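Local coordinates for protein histone acetyltransferase HPA2 and related acetyltransferases (Corynebacterium glutamicum ATCC 13032, PDB 2QEC) that probably transfers an acyl group, most likely acetyl from acetyl-coenzyme A, to an acceptor substrate, as a member of the GCN5-related N-acetyltransferase (GNAT) family, at residues I159-T164 / Q170-L175; F123-L128 / A194-P199. The protein carries 1 engineered substitution. One frame throughout, in Å; residues are numbered along the deposited sequence.

Contact 1 of 2, residues I159-T164 / Q170-L175; sequences IYLEAT and QLYNRL
L161 and A163 meet Y172 in an apolar packing of helix on sheet: two residues of the strand 159-163 supply the surface, and one aromatic side chain from the helix 166-174 lies against it. No hydrogen bond crosses, so fit between carbon surfaces does the work. The branched end of L161 takes the ring from above. Its CD2 stands over the centre of one face in a CH-pi contact, 3.8 Å from the Y172 ring centroid and only 8° off the normal, while CD1 reaches Y172 CD2 at 3.7 Å. L161 CG is lodged between its backbone N and carbonyl carbon; this chi1 of 58°, together with chi2, turns both methyls toward the ring. A163 comes from another direction, its CB at the ring edge near the ring plane, 3.9 Å from Y172 CD2. Leucine suits the place that must spread over a face; alanine, with a single methyl, meets the ring at its edge. Strand and helix follow each other directly in the GNAT fold, where the helix after the fifth strand packs on the central sheet. In many relatives a tyrosine on this helix lies near the coenzyme A sulfur and is thought to act as a general acid; Y172 probably corresponds to it, though no such role is established here. The nearest atoms of the Y172 side chain and a bound 1,2-ethanediol, probably from the crystallisation liquor, are about 3 Å apart, consistent with a pocket here. M195, a selenomethionine in the crystal, and L147 also touch Y172.

Contact 2 of 2, residues F123-L128 / A194-P199; sequences FPHWYL and AMWKPP. With EDO (1,2-ethanediol), chain F.
W196 reaches across to H125, with F123 and P124 at its far corner, and ties the strand 192-197 to the segment that leads into strand 126-133. Beginning at CB, the indole leaves the strand with CG anti to the backbone N (chi1 -174°), which carries its six-membered ring to that segment. On the pyrrole side, NE1 does not serve this contact: it donates a hydrogen bond to the O of P179 of the second subunit. Farther out, W196 CZ3 lies 3.7 Å from H125 CB and also approaches CG of the imidazole. At the outermost carbon, W196 CH2 is 3.7 Å from H125 CB, with F123 CB looser at 4.4 Å, the carbonyl O of P124 obliquely nearby and the O of F123 near the indole plane at its edge. The two rings form an offset edge-to-face pair, the edge of W196 turned to the face of H125, with planes at 61°. Tryptophan suits this task because it is long enough to bridge the gap and still offers an N-H to the partner subunit. In the seven-stranded GNAT sheet the strand 159-163 runs between 192-197 and 126-133, and the last strand, 192-197, carries W196 to the subunit interface. H125 is held in its turn. H125 ND1 donates to F123 O at 2.8 Å, nearly straight at 169° and with the acceptor close to the ring plane, while NE2 is bonded to H120 ND1; two ring nitrogens thus fix the imidazole's rotation. K197 does not touch 123-128; its long chain, bent at its end, puts the charged K197 NZ 2.9 Å from O2 of a 1,2-ethanediol, probably from the crystallisation liquor.

From the N terminus, the chain first enters the contact region at 123-128, leading into the strand 126-133. It then passes through the helix 142-154 to 159-164, and a short turn into the helix 166-174 closes contact 1, with five residues between its segments. The strand 178-183 follows, and only when the chain returns along 192-197 does contact 2 close, its loop enclosing contact 1 entirely. The strand 159-163 lies between the strands 126-133 and 192-197, and the backbone joins them: I159 O lies 2.8 Å from K197 N and Y160 N 2.8 Å from W126 O, both probable hydrogen bonds. Both contacts also touch the second subunit.

Contact 1 of 2, residues I159-T164 / Q170-L175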
# COMPACT_ATOMS: atom_id res chain seq x y z
N ILE A 159 2.25 -0.50 -9.57
CA ILE A 159 2.30 -1.93 -9.74
C ILE A 159 2.31 -2.61 -8.35
O ILE A 159 3.07 -2.22 -7.48
CB ILE A 159 3.55 -2.35 -10.49
CG1 ILE A 159 3.74 -1.49 -11.75
CG2 ILE A 159 3.46 -3.85 -10.87
CD1 ILE A 159 5.00 -1.87 -12.61
N TYR A 160 1.48 -3.65 -8.19
CA TYR A 160 1.49 -4.59 -7.05
C TYR A 160 2.03 -5.97 -7.48
O TYR A 160 1.77 -6.41 -8.59
CB TYR A 160 0.04 -4.71 -6.51
CG TYR A 160 -0.17 -5.68 -5.36
CD1 TYR A 160 0.12 -5.34 -4.07
CD2 TYR A 160 -0.61 -6.99 -5.60
CE1 TYR A 160 -0.06 -6.25 -3.01
CE2 TYR A 160 -0.77 -7.91 -4.56
CZ TYR A 160 -0.51 -7.50 -3.24
OH TYR A 160 -0.67 -8.37 -2.18
N LEU A 161 2.81 -6.61 -6.62
CA LEU A 161 3.18 -7.98 -6.75
C LEU A 161 3.40 -8.59 -5.37
O LEU A 161 3.43 -7.91 -4.35
CB LEU A 161 4.43 -8.14 -7.65
CG LEU A 161 5.72 -7.42 -7.22
CD1 LEU A 161 6.45 -8.15 -6.08
CD2 LEU A 161 6.64 -7.30 -8.39
N GLU A 162 3.53 -9.91 -5.33
CA GLU A 162 3.81 -10.65 -4.11
C GLU A 162 5.04 -11.47 -4.32
O GLU A 162 5.02 -12.40 -5.12
CB GLU A 162 2.61 -11.53 -3.80
CG GLU A 162 1.46 -10.67 -3.26
CD GLU A 162 0.09 -11.34 -3.36
OE1 GLU A 162 0.03 -12.47 -3.84
OE2 GLU A 162 -0.93 -10.73 -2.91
N ALA A 163 6.14 -11.10 -3.66
CA ALA A 163 7.43 -11.77 -3.91
C ALA A 163 7.55 -13.02 -3.05
O ALA A 163 7.20 -13.02 -1.87
CB ALA A 163 8.60 -10.80 -3.65
N THR A 164 8.01 -14.12 -3.65
CA THR A 164 8.05 -15.41 -2.95
C THR A 164 9.36 -15.76 -2.23
O THR A 164 9.41 -16.79 -1.53
CB THR A 164 7.74 -16.53 -3.91
OG1 THR A 164 8.63 -16.43 -5.03
CG2 THR A 164 6.29 -16.43 -4.39
N GLN A 170 14.45 -8.43 -3.26
CA GLN A 170 15.60 -7.53 -3.44
C GLN A 170 15.76 -7.08 -4.91
O GLN A 170 16.11 -5.92 -5.18
CB GLN A 170 16.90 -8.20 -2.92
CG GLN A 170 16.93 -8.26 -1.43
CD GLN A 170 18.12 -9.00 -0.86
OE1 GLN A 170 18.77 -9.80 -1.53
NE2 GLN A 170 18.40 -8.74 0.40
N LEU A 171 15.44 -7.98 -5.83
CA LEU A 171 15.43 -7.68 -7.27
C LEU A 171 14.37 -6.64 -7.57
O LEU A 171 14.63 -5.63 -8.23
CB LEU A 171 15.19 -8.96 -8.08
CG LEU A 171 14.92 -8.86 -9.60
CD1 LEU A 171 15.83 -7.84 -10.30
CD2 LEU A 171 15.08 -10.24 -10.26
N TYR A 172 13.17 -6.86 -7.04
CA TYR A 172 12.06 -5.93 -7.22
C TYR A 172 12.28 -4.58 -6.53
O TYR A 172 11.95 -3.55 -7.11
CB TYR A 172 10.74 -6.56 -6.76
CG TYR A 172 10.36 -7.81 -7.53
CD1 TYR A 172 10.41 -7.82 -8.90
CD2 TYR A 172 9.94 -8.97 -6.87
CE1 TYR A 172 10.06 -8.95 -9.62
CE2 TYR A 172 9.61 -10.14 -7.60
CZ TYR A 172 9.66 -10.11 -8.97
OH TYR A 172 9.30 -11.22 -9.74
N ASN A 173 12.84 -4.58 -5.32
CA ASN A 173 13.26 -3.35 -4.66
C ASN A 173 14.24 -2.51 -5.49
O ASN A 173 14.15 -1.30 -5.52
CB ASN A 173 13.86 -3.68 -3.29
CG ASN A 173 14.10 -2.46 -2.42
OD1 ASN A 173 15.19 -2.30 -1.91
ND2 ASN A 173 13.08 -1.63 -2.18
N ARG A 174 15.18 -3.15 -6.18
CA ARG A 174 16.10 -2.42 -7.05
C ARG A 174 15.40 -1.82 -8.29
O ARG A 174 15.89 -0.85 -8.88
CB ARG A 174 17.28 -3.32 -7.45
CG ARG A 174 18.29 -3.53 -6.29
CD ARG A 174 19.57 -4.18 -6.76
NE ARG A 174 19.32 -5.49 -7.36
CZ ARG A 174 19.23 -6.64 -6.68
NH1 ARG A 174 19.35 -6.67 -5.35
NH2 ARG A 174 19.00 -7.77 -7.35
N LEU A 175 14.25 -2.38 -8.68
CA LEU A 175 13.43 -1.85 -9.77
C LEU A 175 12.39 -0.83 -9.34
O LEU A 175 11.56 -0.42 -10.15
CB LEU A 175 12.74 -3.01 -10.50
CG LEU A 175 13.69 -4.00 -11.13
CD1 LEU A 175 12.94 -5.28 -11.50
CD2 LEU A 175 14.34 -3.39 -12.35

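Contact 2 of 2, residues F123-L128 / A194-P199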
# COMPACT_ATOMS: atom_id res chain seq x y z
N PHE A 123 -6.33 1.07 -4.52
CA PHE A 123 -5.99 2.17 -5.41
C PHE A 123 -5.62 1.51 -6.73
O PHE A 123 -5.17 0.38 -6.73
CB PHE A 123 -4.78 2.93 -4.87
CG PHE A 123 -5.01 3.50 -3.51
CD1 PHE A 123 -5.68 4.69 -3.38
CD2 PHE A 123 -4.60 2.82 -2.36
CE1 PHE A 123 -5.94 5.22 -2.10
CE2 PHE A 123 -4.85 3.33 -1.12
CZ PHE A 123 -5.51 4.55 -0.99
N PRO A 124 -5.82 2.22 -7.86
CA PRO A 124 -5.57 1.58 -9.17
C PRO A 124 -4.13 1.16 -9.33
O PRO A 124 -3.21 1.88 -8.92
CB PRO A 124 -5.94 2.68 -10.18
CG PRO A 124 -6.80 3.65 -9.40
CD PRO A 124 -6.32 3.60 -7.99
N HIS A 125 -3.93 -0.03 -9.89
CA HIS A 125 -2.61 -0.53 -10.07
C HIS A 125 -2.59 -1.62 -11.09
O HIS A 125 -3.59 -2.32 -11.29
CB HIS A 125 -2.06 -1.11 -8.74
CG HIS A 125 -2.87 -2.24 -8.17
ND1 HIS A 125 -3.95 -2.01 -7.35
CD2 HIS A 125 -2.75 -3.59 -8.28
CE1 HIS A 125 -4.48 -3.18 -7.00
NE2 HIS A 125 -3.76 -4.15 -7.54
N TRP A 126 -1.41 -1.83 -11.69
CA TRP A 126 -1.12 -3.07 -12.43
C TRP A 126 -0.80 -4.19 -11.44
O TRP A 126 -0.32 -3.93 -10.36
CB TRP A 126 0.09 -2.89 -13.33
CG TRP A 126 -0.13 -1.95 -14.46
CD1 TRP A 126 -0.19 -0.57 -14.41
CD2 TRP A 126 -0.40 -2.31 -15.79
NE1 TRP A 126 -0.44 -0.06 -15.66
CE2 TRP A 126 -0.55 -1.12 -16.53
CE3 TRP A 126 -0.46 -3.56 -16.48
CZ2 TRP A 126 -0.78 -1.13 -17.90
CZ3 TRP A 126 -0.70 -3.55 -17.82
CH2 TRP A 126 -0.84 -2.36 -18.52
N TYR A 127 -1.10 -5.44 -11.80
CA TYR A 127 -0.72 -6.58 -10.96
C TYR A 127 0.11 -7.51 -11.81
O TYR A 127 -0.39 -7.95 -12.80
CB TYR A 127 -1.97 -7.33 -10.50
CG TYR A 127 -1.80 -8.65 -9.75
CD1 TYR A 127 -0.78 -8.84 -8.83
CD2 TYR A 127 -2.69 -9.70 -9.97
CE1 TYR A 127 -0.64 -10.02 -8.17
CE2 TYR A 127 -2.56 -10.88 -9.30
CZ TYR A 127 -1.55 -11.03 -8.38
OH TYR A 127 -1.40 -12.21 -7.72
N LEU A 128 1.32 -7.80 -11.36
CA LEU A 128 2.13 -8.86 -11.93
C LEU A 128 1.80 -10.15 -11.21
O LEU A 128 2.24 -10.33 -10.06
CB LEU A 128 3.61 -8.52 -11.80
CG LEU A 128 4.53 -9.64 -12.31
CD1 LEU A 128 4.18 -10.01 -13.75
CD2 LEU A 128 5.96 -9.21 -12.14
N ALA A 194 4.30 -8.79 -0.06
CA ALA A 194 3.59 -7.86 -0.92
C ALA A 194 4.46 -6.65 -1.12
O ALA A 194 5.03 -6.12 -0.15
CB ALA A 194 2.28 -7.41 -0.21
N MSE A 195 4.51 -6.15 -2.36
CA MSE A 195 5.31 -4.97 -2.69
C MSE A 195 4.54 -4.05 -3.64
O MSE A 195 3.62 -4.48 -4.31
CB MSE A 195 6.63 -5.39 -3.35
CG MSE A 195 7.39 -6.44 -2.56
SE MSE A 195 9.16 -6.76 -3.17
CE MSE A 195 9.79 -5.40 -2.24
N TRP A 196 4.97 -2.79 -3.68
CA TRP A 196 4.32 -1.73 -4.41
C TRP A 196 5.35 -0.89 -5.13
O TRP A 196 6.20 -0.27 -4.46
CB TRP A 196 3.63 -0.84 -3.38
CG TRP A 196 2.75 0.29 -3.86
CD1 TRP A 196 2.99 1.62 -3.74
CD2 TRP A 196 1.45 0.17 -4.45
NE1 TRP A 196 1.94 2.34 -4.23
CE2 TRP A 196 0.98 1.48 -4.68
CE3 TRP A 196 0.65 -0.91 -4.82
CZ2 TRP A 196 -0.27 1.74 -5.24
CZ3 TRP A 196 -0.59 -0.66 -5.39
CH2 TRP A 196 -1.04 0.65 -5.59
N LYS A 197 5.21 -0.77 -6.44
CA LYS A 197 5.92 0.29 -7.18
C LYS A 197 4.98 1.48 -7.30
O LYS A 197 3.92 1.39 -7.92
CB LYS A 197 6.41 -0.19 -8.54
CG LYS A 197 7.12 0.90 -9.31
CD LYS A 197 7.98 0.38 -10.40
CE LYS A 197 8.80 1.48 -11.08
NZ LYS A 197 8.04 2.73 -11.45
N PRO A 198 5.33 2.62 -6.65
CA PRO A 198 4.36 3.68 -6.55
C PRO A 198 4.08 4.40 -7.86
O PRO A 198 4.91 4.35 -8.78
CB PRO A 198 4.94 4.64 -5.52
CG PRO A 198 6.38 4.31 -5.42
CD PRO A 198 6.62 2.93 -6.00
N PRO A 199 2.93 5.06 -7.93
CA PRO A 199 2.65 5.90 -9.08
C PRO A 199 3.50 7.15 -8.99
O PRO A 199 4.08 7.42 -7.94
CB PRO A 199 1.16 6.17 -8.95
CG PRO A 199 0.92 6.18 -7.48
CD PRO A 199 1.83 5.09 -6.96
C1 EDO F . 5.22 1.76 -13.07
O1 EDO F . 5.84 1.82 -11.79
C2 EDO F . 6.17 1.58 -14.25
O2 EDO F . 7.34 2.39 -14.20